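Local coordinates for endonuclease III (Geobacillus stearothermophilus, PDB 1ORN) that excises damaged bases from DNA as a [4Fe-4S] DNA glycosylase of base excision repair, passing through a covalent enzyme-DNA intermediate, at a contact of chain A with DNA. Sequence-based numbering; all coordinates share one arbitrary frame.

A contact of chain A with DNA. Residues 44-45, 85, 120, 124-125. With nucleotides of chain B.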
loop_
_atom_site.group_PDB
_atom_site.type_symbol
_atom_site.label_atom_id
_atom_site.label_comp_id
_atom_site.label_asym_id
_atom_site.label_seq_id
_atom_site.Cartn_x
_atom_site.Cartn_y
_atom_site.Cartn_z
ATOM N N ALA A 44 0.952 3.604 -6.893
ATOM C CA ALA A 44 -0.491 3.573 -7.117
ATOM C C ALA A 44 -0.833 2.998 -8.493
ATOM O O ALA A 44 -0.417 3.535 -9.514
ATOM C CB ALA A 44 -1.075 4.981 -6.982
ATOM N N GLN A 45 -1.597 1.908 -8.509
ATOM C CA GLN A 45 -2.003 1.266 -9.765
ATOM C C GLN A 45 -0.822 0.798 -10.616
ATOM O O GLN A 45 -0.885 0.841 -11.850
ATOM C CB GLN A 45 -2.870 2.226 -10.591
ATOM C CG GLN A 45 -4.023 2.839 -9.820
ATOM C CD GLN A 45 -4.929 1.804 -9.192
ATOM O OE1 GLN A 45 -5.433 0.902 -9.870
ATOM N NE2 GLN A 45 -5.153 1.929 -7.881
ATOM N N LEU A 85 0.470 6.359 -15.872
ATOM C CA LEU A 85 -0.092 7.512 -15.161
ATOM C C LEU A 85 1.035 8.510 -14.895
ATOM O O LEU A 85 0.994 9.271 -13.920
ATOM C CB LEU A 85 -0.709 7.068 -13.821
ATOM C CG LEU A 85 -1.763 5.952 -13.854
ATOM C CD1 LEU A 85 -2.309 5.709 -12.449
ATOM C CD2 LEU A 85 -2.900 6.344 -14.786
ATOM N N GLY A 120 -1.067 13.912 -4.833
ATOM C CA GLY A 120 -0.719 12.551 -5.208
ATOM C C GLY A 120 -0.732 11.592 -4.030
ATOM O O GLY A 120 -0.609 10.377 -4.197
ATOM N N LYS A 124 -4.181 5.869 1.618
ATOM C CA LYS A 124 -3.362 4.663 1.495
ATOM C C LYS A 124 -1.873 5.010 1.490
ATOM O O LYS A 124 -1.082 4.410 2.219
ATOM C CB LYS A 124 -3.735 3.900 0.212
ATOM C CG LYS A 124 -2.886 2.655 -0.095
ATOM C CD LYS A 124 -1.715 2.970 -1.029
ATOM C CE LYS A 124 -0.963 1.685 -1.429
ATOM N NZ LYS A 124 0.202 1.889 -2.358
ATOM N N THR A 125 -1.497 5.978 0.665
ATOM C CA THR A 125 -0.102 6.382 0.553
ATOM C C THR A 125 0.432 6.897 1.881
ATOM O O THR A 125 1.513 6.493 2.324
ATOM C CB THR A 125 0.058 7.439 -0.547
ATOM O OG1 THR A 125 -0.309 6.851 -1.806
ATOM C CG2 THR A 125 1.495 7.940 -0.638
ATOM P P DG B 8 -3.172 -0.086 -5.493
ATOM O OP1 DG B 8 -4.489 -0.615 -5.064
ATOM O OP2 DG B 8 -2.651 -0.428 -6.852
ATOM O "O5'" DG B 8 -3.190 1.500 -5.381
ATOM C "C5'" DG B 8 -3.919 2.159 -4.346
ATOM C "C4'" DG B 8 -3.776 3.652 -4.514
ATOM O "O4'" DG B 8 -4.216 4.034 -5.839
ATOM C "C3'" DG B 8 -4.530 4.549 -3.539
ATOM O "O3'" DG B 8 -3.651 5.637 -3.255
ATOM C "C2'" DG B 8 -5.756 4.982 -4.333
ATOM C "C1'" DG B 8 -5.245 5.010 -5.767
ATOM N N9 DG B 8 -6.231 4.665 -6.787
ATOM C C8 DG B 8 -7.246 3.744 -6.692
ATOM N N7 DG B 8 -7.924 3.614 -7.803
ATOM C C5 DG B 8 -7.327 4.511 -8.679
ATOM C C6 DG B 8 -7.621 4.808 -10.044
ATOM O O6 DG B 8 -8.475 4.300 -10.777
ATOM N N1 DG B 8 -6.784 5.801 -10.543
ATOM C C2 DG B 8 -5.785 6.421 -9.830
ATOM N N2 DG B 8 -5.089 7.362 -10.485
ATOM N N3 DG B 8 -5.490 6.140 -8.566
ATOM C C4 DG B 8 -6.295 5.184 -8.060
ATOM P P DT B 9 -4.116 6.832 -2.290
ATOM O OP1 DT B 9 -2.927 7.225 -1.502
ATOM O OP2 DT B 9 -5.386 6.484 -1.606
ATOM O "O5'" DT B 9 -4.412 7.979 -3.342
ATOM C "C5'" DT B 9 -3.370 8.427 -4.192
ATOM C "C4'" DT B 9 -3.869 9.509 -5.117
ATOM O "O4'" DT B 9 -4.690 8.927 -6.159
ATOM C "C3'" DT B 9 -4.711 10.588 -4.434
ATOM O "O3'" DT B 9 -4.088 11.858 -4.621
ATOM C "C2'" DT B 9 -6.073 10.498 -5.119
ATOM C "C1'" DT B 9 -5.772 9.807 -6.446
ATOM N N1 DT B 9 -6.886 8.995 -6.998
ATOM C C2 DT B 9 -7.215 9.139 -8.341
ATOM O O2 DT B 9 -6.646 9.913 -9.085
ATOM N N3 DT B 9 -8.247 8.339 -8.768
ATOM C C4 DT B 9 -8.975 7.439 -8.010
ATOM O O4 DT B 9 -9.877 6.783 -8.531
ATOM C C5 DT B 9 -8.586 7.353 -6.615
ATOM C C7 DT B 9 -9.329 6.423 -5.712
ATOM C C6 DT B 9 -7.573 8.121 -6.193
HETATM O O HOH W 1 -4.405 -1.384 -8.735
HETATM O O HOH W 2 -6.765 0.299 -6.020
#
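Gln45 lies over the face of the DG8 guanine turned away from DT9, its amide tilted by about 30° to the base, and occupies the place where the next base of the stack would be expected. Its CG sits over the six-membered ring, 3.7 Å from the centroid, while CD covers the atoms at the ring fusion. CG stands anti to the carbonyl carbon, and a bend at chi2 (-56°) folds the terminal amide back across the base toward the deoxyribose. There NE2 gives a nearly straight hydrogen bond to the ring oxygen O4' of DG8 (3.1 Å, 163° at H), with the acceptor in the amide plane. The backbone N of Gln45 donates to the phosphate oxygen OP2 of the same nucleotide at 3.1 Å, and Ala44 CB packs beside O4' at 3.5 Å. An alanine in place of Gln45 would probably leave this face of the guanine uncovered and O4' without its amide donor, so that the base could shift more easily.

Beyond that backbone bond, the DG8 phosphate is reached more loosely, through water: one water joins Gln45 OE1 to OP2, and another joins NE2 to OP1. Leu85 only brushes the guanine rim, CD1 lying 3.8 Å from the exocyclic amine N2.

Thr125 holds the following phosphate through two bonds. OP1 of DT9 accepts from both the hydroxyl OG1 of Thr125 (2.7 Å) and its backbone N (2.9 Å), whereas Lys124 N reaches OP2 only weakly.

Thr125 and Lys124 belong to the N-terminal turn of helix 123-134, the second helix of the helix-hairpin-helix motif, whose hairpin carries Gly120; Ala44 and Gln45 lie in the short link between helices 33-43 and 48-61.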